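Local coordinates for protein SAM-dependent O-methyltransferase (PDB 1O54) that probably methylates N1 of adenosine 58 in tRNA, using S-adenosyl-L-methionine as methyl donor and working as a homotetramer, at residues 240-245 with 251-256; 35-40 with 83-88; 191-196 with 216-221. One frame throughout, in Å; residues are numbered along the deposited sequence.

Contact 1: residues 240-245 with 251-256; sequences LFRPYK and LRPVDR
Tyr244 and Pro253 face each other as a non-hydrogen-bonded antiparallel pair near the end of a beta hairpin, formed by strands 234-245 and 252-258, that reaches out from the methyltransferase core into the tetramer. Two backbone bonds flank the pair. Val254 N donates to Pro243 O at 2.9 Å in an almost straight bond (172° at the hydrogen), while Lys245 N meets Arg252 O at 2.8 Å. Pro253 packs into the corner formed by two flat side chains. Its CG sits 3.6 Å above the centre of the Arg242 guanidinium and also makes an off-centre CH-pi contact with the Tyr244 ring, 4.2 Å from the centroid. Arg242 CG stands anti to the backbone N (chi1 -177°), and a bend at chi3 turns one guanidinium face to the proline. The polar ends of both side chains serve the assembly: Arg242 reaches Ala259 O of the third subunit and Glu238 of the second and third, and Tyr244 OH bonds to Glu238 of the second. On the other side of the strand, Pro243 CG presses on Val254 CG2, the two side chains crossing at about a right angle in a tight fit. Farther along, the aliphatic part of Lys245 lies alongside Arg252, with CD over one guanidinium face. Arg252 grips Asp255 end-on, NH1 and NH2 both converging on OD2. A leucine in place of Arg252 would probably leave the Asp255 carboxylate without its salt-bridge mate and Lys245 CD without the flat group it covers. Lys245 NZ, 4.3 Å from Arg252 NH2, is probably eased beside that like charge by Asp255 nearby; a water accepts from NZ at 3.2 Å and from the backbone N of Asp255 at 3.0 Å.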
loop_
_atom_site.group_PDB
_atom_site.type_symbol
_atom_site.label_atom_id
_atom_site.label_comp_id
_atom_site.label_asym_id
_atom_site.label_seq_id
_atom_site.Cartn_x
_atom_site.Cartn_y
_atom_site.Cartn_z
ATOM N N LEU A 240 -0.298 4.354 -4.513
ATOM C CA LEU A 240 -1.406 4.387 -3.587
ATOM C C LEU A 240 -1.193 5.594 -2.706
ATOM O O LEU A 240 -0.138 5.719 -2.073
ATOM C CB LEU A 240 -1.471 3.124 -2.699
ATOM N N PHE A 241 -2.186 6.461 -2.664
ATOM C CA PHE A 241 -2.173 7.636 -1.800
ATOM C C PHE A 241 -3.184 7.448 -0.688
ATOM O O PHE A 241 -4.331 7.083 -0.937
ATOM C CB PHE A 241 -2.494 8.891 -2.584
ATOM C CG PHE A 241 -1.337 9.472 -3.311
ATOM C CD1 PHE A 241 -0.724 8.778 -4.339
ATOM C CD2 PHE A 241 -0.838 10.706 -2.960
ATOM C CE1 PHE A 241 0.331 9.309 -5.039
ATOM C CE2 PHE A 241 0.209 11.261 -3.638
ATOM C CZ PHE A 241 0.828 10.559 -4.672
ATOM N N ARG A 242 -2.741 7.662 0.541
ATOM C CA ARG A 242 -3.583 7.421 1.704
ATOM C C ARG A 242 -3.656 8.700 2.514
ATOM O O ARG A 242 -2.625 9.189 2.963
ATOM C CB ARG A 242 -2.969 6.319 2.588
ATOM C CG ARG A 242 -3.843 5.992 3.737
ATOM C CD ARG A 242 -3.686 4.558 4.278
ATOM N NE ARG A 242 -2.384 4.428 4.906
ATOM C CZ ARG A 242 -2.003 3.394 5.634
ATOM N NH1 ARG A 242 -2.827 2.387 5.860
ATOM N NH2 ARG A 242 -0.793 3.390 6.153
ATOM N N PRO A 243 -4.848 9.220 2.744
ATOM C CA PRO A 243 -4.987 10.333 3.676
ATOM C C PRO A 243 -5.213 9.908 5.121
ATOM O O PRO A 243 -5.680 8.787 5.387
ATOM C CB PRO A 243 -6.214 11.046 3.129
ATOM C CG PRO A 243 -7.075 9.956 2.686
ATOM C CD PRO A 243 -6.158 8.848 2.169
ATOM N N TYR A 244 -4.919 10.816 6.066
ATOM C CA TYR A 244 -5.080 10.597 7.486
ATOM C C TYR A 244 -6.110 11.544 8.062
ATOM O O TYR A 244 -6.256 12.678 7.578
ATOM C CB TYR A 244 -3.734 10.827 8.190
ATOM C CG TYR A 244 -2.783 9.676 8.031
ATOM C CD1 TYR A 244 -2.213 9.395 6.815
ATOM C CD2 TYR A 244 -2.395 8.886 9.127
ATOM C CE1 TYR A 244 -1.361 8.325 6.654
ATOM C CE2 TYR A 244 -1.511 7.809 8.958
ATOM C CZ TYR A 244 -0.992 7.553 7.751
ATOM O OH TYR A 244 -0.104 6.504 7.514
ATOM N N LYS A 245 -6.771 11.116 9.122
ATOM C CA LYS A 245 -7.656 11.999 9.879
ATOM C C LYS A 245 -6.753 13.030 10.580
ATOM O O LYS A 245 -5.855 12.647 11.335
ATOM C CB LYS A 245 -8.438 11.183 10.876
ATOM C CG LYS A 245 -9.297 10.136 10.247
ATOM C CD LYS A 245 -10.219 9.491 11.244
ATOM C CE LYS A 245 -11.478 10.337 11.468
ATOM N NZ LYS A 245 -12.427 10.200 10.306
ATOM N N LEU A 251 -4.300 10.456 15.519
ATOM C CA LEU A 251 -3.831 10.396 14.142
ATOM C C LEU A 251 -3.874 8.955 13.613
ATOM O O LEU A 251 -3.274 8.053 14.190
ATOM C CB LEU A 251 -2.431 10.978 14.034
ATOM C CG LEU A 251 -1.803 10.876 12.649
ATOM C CD1 LEU A 251 -2.468 11.811 11.667
ATOM C CD2 LEU A 251 -0.327 11.211 12.822
ATOM N N ARG A 252 -4.614 8.744 12.524
ATOM C CA ARG A 252 -4.763 7.436 11.899
ATOM C C ARG A 252 -5.239 7.616 10.465
ATOM O O ARG A 252 -5.770 8.694 10.132
ATOM C CB ARG A 252 -5.782 6.611 12.670
ATOM C CG ARG A 252 -7.171 7.177 12.652
ATOM C CD ARG A 252 -8.107 6.255 13.361
ATOM N NE ARG A 252 -9.510 6.543 13.136
ATOM C CZ ARG A 252 -10.233 6.103 12.092
ATOM N NH1 ARG A 252 -9.671 5.415 11.083
ATOM N NH2 ARG A 252 -11.531 6.403 12.049
ATOM N N PRO A 253 -5.031 6.625 9.599
ATOM C CA PRO A 253 -5.520 6.727 8.227
ATOM C C PRO A 253 -7.037 6.822 8.203
ATOM O O PRO A 253 -7.703 6.361 9.132
ATOM C CB PRO A 253 -5.007 5.435 7.554
ATOM C CG PRO A 253 -3.935 4.950 8.396
ATOM C CD PRO A 253 -4.294 5.352 9.806
ATOM N N VAL A 254 -7.585 7.466 7.181
ATOM C CA VAL A 254 -9.054 7.435 6.974
ATOM C C VAL A 254 -9.507 5.980 6.812
ATOM O O VAL A 254 -8.671 5.108 6.537
ATOM C CB VAL A 254 -9.464 8.202 5.745
ATOM C CG1 VAL A 254 -9.134 9.686 5.903
ATOM C CG2 VAL A 254 -8.842 7.561 4.494
ATOM N N ASP A 255 -10.802 5.698 6.977
ATOM C CA ASP A 255 -11.286 4.297 6.927
ATOM C C ASP A 255 -11.172 3.681 5.537
ATOM O O ASP A 255 -10.873 2.493 5.405
ATOM C CB ASP A 255 -12.764 4.188 7.342
ATOM C CG ASP A 255 -13.026 4.667 8.753
ATOM O OD1 ASP A 255 -14.051 4.242 9.349
ATOM O OD2 ASP A 255 -12.289 5.489 9.336
ATOM N N ARG A 256 -11.454 4.480 4.506
ATOM C CA ARG A 256 -11.459 3.995 3.124
ATOM C C ARG A 256 -10.698 4.917 2.160
ATOM O O ARG A 256 -10.678 6.130 2.345
ATOM C CB ARG A 256 -12.901 3.822 2.666
ATOM C CG ARG A 256 -13.657 2.742 3.461
ATOM C CD ARG A 256 -14.913 2.221 2.774
ATOM N NE ARG A 256 -14.601 1.603 1.482
ATOM C CZ ARG A 256 -14.233 0.335 1.311
ATOM N NH1 ARG A 256 -14.091 -0.493 2.345
ATOM N NH2 ARG A 256 -13.986 -0.106 0.085
HETATM O O HOH W 1 -12.568 7.843 8.182
#

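Contact 2: residues 35-40 with 83-88; sequences EFLVDL and IDEIMN
Leu37 carries this contact, its branched end set against the last turn of helix 82-87 from strand 35-39, an outermost strand of the four-stranded antiparallel sheet in the N-terminal part of the chain. The two methyls have different nearest neighbours. CD1 meets the end of the helix, 3.4 Å from Asn88 CB and 3.6 Å from Asp84 O, whereas CD2 rests against the carboxylate of Glu85, 3.7 Å from OE2. The leucine and glutamate side chains cross at about a right angle.

The surface under CD1 is fixed by Asn88, the first residue to leave the helical conformation. With CG beside its own backbone N (chi1 -77°), the asparagine folds back over the final turn, and ND2 donates to Asp84 O at 2.9 Å. Asn88 N reaches the same oxygen from the opposite face of the carbonyl plane, and this double grip ties the residue to the turn it ends.

Beyond this shell, polar bonds outside the contact hold Glu85 and Asp84. Glu85 OE1 pairs with Arg25 on the neighbouring strand 25-30, whose side chain also packs on Leu37. Asp84 bonds through OD2 to Ser81 N and through OD1 to Arg233 of the second subunit, tying the helix to the partner chain; in the modelled conformer of Glu35, that same Arg233 also pairs with it. At the helix end the ND2 bond is fairly straight, 161° at the hydrogen, and Asp84 O lies in the amide plane of Asn88.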
loop_
_atom_site.group_PDB
_atom_site.type_symbol
_atom_site.label_atom_id
_atom_site.label_comp_id
_atom_site.label_asym_id
_atom_site.label_seq_id
_atom_site.Cartn_x
_atom_site.Cartn_y
_atom_site.Cartn_z
ATOM N N GLU A 35 -17.692 21.889 -0.263
ATOM C CA GLU A 35 -17.084 22.941 -1.061
ATOM C C GLU A 35 -17.900 23.180 -2.334
ATOM O O GLU A 35 -18.414 22.235 -2.940
ATOM C CB GLU A 35 -15.641 22.587 -1.436
ATOM C CG GLU A 35 -14.888 21.694 -0.454
ATOM C CD GLU A 35 -13.891 22.432 0.428
ATOM O OE1 GLU A 35 -14.076 22.438 1.662
ATOM O OE2 GLU A 35 -12.904 22.981 -0.099
ATOM N N PHE A 36 -18.043 24.435 -2.727
ATOM C CA PHE A 36 -18.850 24.777 -3.890
ATOM C C PHE A 36 -18.022 25.601 -4.837
ATOM O O PHE A 36 -17.558 26.673 -4.442
ATOM C CB PHE A 36 -20.074 25.570 -3.459
ATOM C CG PHE A 36 -20.877 24.896 -2.409
ATOM C CD1 PHE A 36 -21.791 23.909 -2.752
ATOM C CD2 PHE A 36 -20.745 25.250 -1.092
ATOM C CE1 PHE A 36 -22.541 23.276 -1.779
ATOM C CE2 PHE A 36 -21.476 24.622 -0.113
ATOM C CZ PHE A 36 -22.383 23.627 -0.457
ATOM N N LEU A 37 -17.815 25.090 -6.052
ATOM C CA LEU A 37 -17.079 25.787 -7.090
ATOM C C LEU A 37 -18.102 26.457 -7.976
ATOM O O LEU A 37 -18.952 25.775 -8.580
ATOM C CB LEU A 37 -16.218 24.806 -7.909
ATOM C CG LEU A 37 -14.741 25.164 -8.072
ATOM C CD1 LEU A 37 -14.000 23.997 -8.673
ATOM C CD2 LEU A 37 -14.542 26.384 -8.937
ATOM N N VAL A 38 -18.043 27.783 -8.047
ATOM C CA VAL A 38 -19.030 28.546 -8.806
ATOM C C VAL A 38 -18.431 29.705 -9.583
ATOM O O VAL A 38 -17.378 30.254 -9.225
ATOM C CB VAL A 38 -20.121 29.090 -7.880
ATOM C CG1 VAL A 38 -20.805 27.966 -7.159
ATOM C CG2 VAL A 38 -19.544 30.064 -6.872
ATOM N N ASP A 39 -19.133 30.069 -10.650
ATOM C CA ASP A 39 -18.838 31.268 -11.423
ATOM C C ASP A 39 -19.495 32.445 -10.732
ATOM O O ASP A 39 -20.704 32.429 -10.478
ATOM C CB ASP A 39 -19.409 31.160 -12.836
ATOM C CG ASP A 39 -19.026 29.875 -13.505
ATOM O OD1 ASP A 39 -17.810 29.612 -13.613
ATOM O OD2 ASP A 39 -19.889 29.065 -13.933
ATOM N N LEU A 40 -18.712 33.475 -10.452
ATOM C CA LEU A 40 -19.237 34.673 -9.827
ATOM C C LEU A 40 -20.003 35.501 -10.842
ATOM O O LEU A 40 -19.478 35.888 -11.869
ATOM C CB LEU A 40 -18.112 35.527 -9.249
ATOM C CG LEU A 40 -17.534 35.087 -7.915
ATOM C CD1 LEU A 40 -16.504 36.135 -7.518
ATOM C CD2 LEU A 40 -18.640 34.979 -6.842
ATOM N N ILE A 83 -6.155 21.497 -9.231
ATOM C CA ILE A 83 -6.710 20.245 -8.656
ATOM C C ILE A 83 -8.181 20.388 -8.340
ATOM O O ILE A 83 -9.029 19.536 -8.724
ATOM C CB ILE A 83 -5.946 19.824 -7.392
ATOM C CG1 ILE A 83 -4.568 19.278 -7.753
ATOM C CG2 ILE A 83 -6.732 18.735 -6.630
ATOM C CD1 ILE A 83 -3.651 18.940 -6.550
ATOM N N ASP A 84 -8.539 21.491 -7.677
ATOM C CA ASP A 84 -9.954 21.738 -7.401
ATOM C C ASP A 84 -10.803 21.691 -8.655
ATOM O O ASP A 84 -11.881 21.067 -8.653
ATOM C CB ASP A 84 -10.206 23.083 -6.720
ATOM C CG ASP A 84 -9.569 23.192 -5.354
ATOM O OD1 ASP A 84 -9.476 22.173 -4.609
ATOM O OD2 ASP A 84 -9.137 24.290 -4.934
ATOM N N GLU A 85 -10.336 22.345 -9.718
ATOM C CA GLU A 85 -11.051 22.351 -10.997
ATOM C C GLU A 85 -11.152 20.961 -11.614
ATOM O O GLU A 85 -12.219 20.589 -12.078
ATOM C CB GLU A 85 -10.402 23.293 -12.002
ATOM C CG GLU A 85 -10.516 24.771 -11.619
ATOM C CD GLU A 85 -11.853 25.400 -11.961
ATOM O OE1 GLU A 85 -12.731 24.731 -12.531
ATOM O OE2 GLU A 85 -12.045 26.600 -11.646
ATOM N N ILE A 86 -10.061 20.219 -11.603
ATOM C CA ILE A 86 -10.040 18.857 -12.151
ATOM C C ILE A 86 -10.986 17.959 -11.372
ATOM O O ILE A 86 -11.773 17.210 -11.971
ATOM C CB ILE A 86 -8.631 18.337 -12.156
ATOM C CG1 ILE A 86 -7.836 19.006 -13.270
ATOM C CG2 ILE A 86 -8.570 16.792 -12.323
ATOM C CD1 ILE A 86 -6.389 18.872 -13.110
ATOM N N MET A 87 -10.959 18.048 -10.049
ATOM C CA MET A 87 -11.821 17.183 -9.229
ATOM C C MET A 87 -13.296 17.580 -9.249
ATOM O O MET A 87 -14.160 16.682 -9.214
ATOM C CB MET A 87 -11.335 17.123 -7.784
ATOM C CG MET A 87 -9.931 16.613 -7.600
ATOM S SD MET A 87 -9.632 14.952 -8.284
ATOM C CE MET A 87 -10.474 13.957 -7.011
ATOM N N ASN A 88 -13.594 18.881 -9.311
ATOM C CA ASN A 88 -14.994 19.404 -9.259
ATOM C C ASN A 88 -15.567 19.541 -10.650
ATOM O O ASN A 88 -16.485 20.376 -10.934
ATOM C CB ASN A 88 -15.063 20.751 -8.541
ATOM C CG ASN A 88 -14.975 20.605 -7.034
ATOM O OD1 ASN A 88 -16.000 20.425 -6.352
ATOM N ND2 ASN A 88 -13.755 20.671 -6.504
#

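Contact 3: residues 191-196 with 216-221; sequences DPWNYI and TNQVQE
The indole of Trp193 lies with one face against Glu221 and one edge against Gln218, bringing the loop that follows strand 182-187 up to helix 216-228 in the Rossmann-like methyltransferase domain. Glu221 meets the face with its CG methylene, 3.5 Å from Trp193 CD2, in a CH-pi contact over the five-membered ring, 3.8 Å from the centroid. Glutamate CG is anti to the backbone N (chi1 -171°), and the chain then bends at chi2 and carries the carboxylate off the ring; its plane stands 76° from the indole. Gln218 comes from one helical turn earlier: its CG lies near the indole plane at the six-membered end, 3.8 Å from Trp193 CZ3. On the opposite face Asp191 CA lies 3.7 Å above the indole plane, toward its rim, so the ring sits between its own loop and the helix. Asp191 OD2 in turn accepts from Asn194 ND2 at 2.8 Å, bracing the loop. In the modelled conformer the amide of Gln218 turns to Thr215 OG1. Helix and loop thus meet through the methylenes of polar residues, and the association here rests on CH-pi and van der Waals contact, with the Glu221 carboxylate directed away from the ring face.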
loop_
_atom_site.group_PDB
_atom_site.type_symbol
_atom_site.label_atom_id
_atom_site.label_comp_id
_atom_site.label_asym_id
_atom_site.label_seq_id
_atom_site.Cartn_x
_atom_site.Cartn_y
_atom_site.Cartn_z
ATOM N N ASP A 191 -6.360 1.721 -26.596
ATOM C CA ASP A 191 -5.555 0.674 -27.204
ATOM C C ASP A 191 -4.173 1.195 -27.558
ATOM O O ASP A 191 -3.807 1.293 -28.736
ATOM C CB ASP A 191 -6.270 0.087 -28.421
ATOM C CG ASP A 191 -6.620 1.122 -29.473
ATOM O OD1 ASP A 191 -6.855 2.300 -29.124
ATOM O OD2 ASP A 191 -6.661 0.808 -30.687
ATOM N N PRO A 192 -3.411 1.576 -26.535
ATOM C CA PRO A 192 -2.118 2.229 -26.771
ATOM C C PRO A 192 -1.136 1.442 -27.636
ATOM O O PRO A 192 -0.391 2.043 -28.397
ATOM C CB PRO A 192 -1.583 2.481 -25.347
ATOM C CG PRO A 192 -2.338 1.472 -24.491
ATOM C CD PRO A 192 -3.721 1.473 -25.088
ATOM N N TRP A 193 -1.166 0.107 -27.570
ATOM C CA TRP A 193 -0.298 -0.735 -28.405
ATOM C C TRP A 193 -0.438 -0.466 -29.919
ATOM O O TRP A 193 0.506 -0.678 -30.704
ATOM C CB TRP A 193 -0.537 -2.220 -28.101
ATOM C CG TRP A 193 -1.955 -2.591 -28.133
ATOM C CD1 TRP A 193 -2.649 -3.031 -29.223
ATOM C CD2 TRP A 193 -2.893 -2.559 -27.047
ATOM N NE1 TRP A 193 -3.964 -3.240 -28.888
ATOM C CE2 TRP A 193 -4.139 -2.965 -27.557
ATOM C CE3 TRP A 193 -2.815 -2.197 -25.693
ATOM C CZ2 TRP A 193 -5.291 -3.033 -26.768
ATOM C CZ3 TRP A 193 -3.946 -2.272 -24.912
ATOM C CH2 TRP A 193 -5.178 -2.685 -25.449
ATOM N N ASN A 194 -1.592 0.029 -30.349
ATOM C CA ASN A 194 -1.796 0.345 -31.751
ATOM C C ASN A 194 -1.183 1.672 -32.215
ATOM O O ASN A 194 -1.236 1.984 -33.400
ATOM C CB ASN A 194 -3.288 0.314 -32.083
ATOM C CG ASN A 194 -3.842 -1.097 -32.094
ATOM O OD1 ASN A 194 -3.134 -2.047 -32.423
ATOM N ND2 ASN A 194 -5.092 -1.243 -31.713
ATOM N N TYR A 195 -0.623 2.452 -31.291
ATOM C CA TYR A 195 -0.074 3.767 -31.615
ATOM C C TYR A 195 1.400 3.974 -31.256
ATOM O O TYR A 195 1.964 5.036 -31.566
ATOM C CB TYR A 195 -0.937 4.824 -30.954
ATOM C CG TYR A 195 -2.356 4.745 -31.456
ATOM C CD1 TYR A 195 -3.352 4.113 -30.708
ATOM C CD2 TYR A 195 -2.693 5.240 -32.708
ATOM C CE1 TYR A 195 -4.625 4.028 -31.158
ATOM C CE2 TYR A 195 -3.971 5.142 -33.177
ATOM C CZ TYR A 195 -4.943 4.545 -32.404
ATOM O OH TYR A 195 -6.236 4.457 -32.912
ATOM N N ILE A 196 2.029 2.968 -30.668
ATOM C CA ILE A 196 3.402 3.119 -30.167
ATOM C C ILE A 196 4.395 3.442 -31.289
ATOM O O ILE A 196 5.294 4.257 -31.086
ATOM C CB ILE A 196 3.868 1.866 -29.410
ATOM C CG1 ILE A 196 2.952 1.522 -28.239
ATOM C CG2 ILE A 196 5.300 2.038 -28.909
ATOM C CD1 ILE A 196 2.738 2.590 -27.279
ATOM N N THR A 216 -4.080 -4.825 -15.960
ATOM C CA THR A 216 -2.802 -5.522 -16.117
ATOM C C THR A 216 -2.663 -6.123 -17.520
ATOM O O THR A 216 -1.568 -6.136 -18.105
ATOM C CB THR A 216 -2.665 -6.636 -15.057
ATOM O OG1 THR A 216 -3.780 -7.528 -15.150
ATOM C CG2 THR A 216 -2.652 -6.060 -13.688
ATOM N N ASN A 217 -3.769 -6.601 -18.102
ATOM C CA ASN A 217 -3.743 -7.101 -19.488
ATOM C C ASN A 217 -3.223 -6.044 -20.457
ATOM O O ASN A 217 -2.429 -6.302 -21.327
ATOM C CB ASN A 217 -5.167 -7.550 -19.943
ATOM C CG ASN A 217 -5.867 -8.469 -18.945
ATOM O OD1 ASN A 217 -6.040 -9.689 -19.198
ATOM N ND2 ASN A 217 -6.284 -7.919 -17.833
ATOM N N GLN A 218 -3.724 -4.831 -20.316
ATOM C CA GLN A 218 -3.294 -3.736 -21.158
ATOM C C GLN A 218 -1.822 -3.398 -20.942
ATOM O O GLN A 218 -1.130 -3.090 -21.905
ATOM C CB GLN A 218 -4.130 -2.493 -20.888
ATOM C CG GLN A 218 -5.502 -2.515 -21.489
ATOM C CD GLN A 218 -6.376 -1.463 -20.879
ATOM O OE1 GLN A 218 -6.555 -1.463 -19.675
ATOM N NE2 GLN A 218 -6.912 -0.548 -21.699
ATOM N N VAL A 219 -1.349 -3.431 -19.695
ATOM C CA VAL A 219 0.067 -3.247 -19.435
ATOM C C VAL A 219 0.904 -4.266 -20.180
ATOM O O VAL A 219 1.879 -3.921 -20.835
ATOM C CB VAL A 219 0.421 -3.281 -17.909
ATOM C CG1 VAL A 219 1.937 -3.202 -17.715
ATOM C CG2 VAL A 219 -0.298 -2.159 -17.148
ATOM N N GLN A 220 0.515 -5.533 -20.091
ATOM C CA GLN A 220 1.242 -6.606 -20.755
ATOM C C GLN A 220 1.352 -6.367 -22.264
ATOM O O GLN A 220 2.444 -6.496 -22.846
ATOM C CB GLN A 220 0.560 -7.926 -20.461
ATOM C CG GLN A 220 0.578 -8.311 -18.982
ATOM C CD GLN A 220 -0.551 -9.243 -18.551
ATOM O OE1 GLN A 220 -1.259 -9.838 -19.378
ATOM N NE2 GLN A 220 -0.716 -9.369 -17.262
ATOM N N GLU A 221 0.228 -6.034 -22.912
ATOM C CA GLU A 221 0.212 -5.822 -24.342
ATOM C C GLU A 221 1.058 -4.592 -24.739
ATOM O O GLU A 221 1.796 -4.616 -25.736
ATOM C CB GLU A 221 -1.239 -5.691 -24.832
ATOM C CG GLU A 221 -1.399 -5.688 -26.348
ATOM C CD GLU A 221 -0.931 -6.958 -27.047
ATOM O OE1 GLU A 221 -1.148 -8.047 -26.516
ATOM O OE2 GLU A 221 -0.346 -6.847 -28.155
#

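In the fold
Along the chain the three contacts follow one another without nesting: 35-40 with 83-88 closes first, then 191-196 with 216-221, and finally the hairpin of contact 1. Contacts 2 and 3 lie on opposite sides of the chain's centre, their own centres 33 Å apart, and contact 1 is 23 Å from contact 2 and 32 Å from contact 3, centre to centre. Contact 3 is the one near the predicted S-adenosyl-L-methionine site, the Gln218 side chain being about 8 Å from that of Asp188. All three touch the second subunit. Between chains, contacts 1 and 3 also meet directly: Leu251 O bonds to Thr216 OG1 of the third subunit.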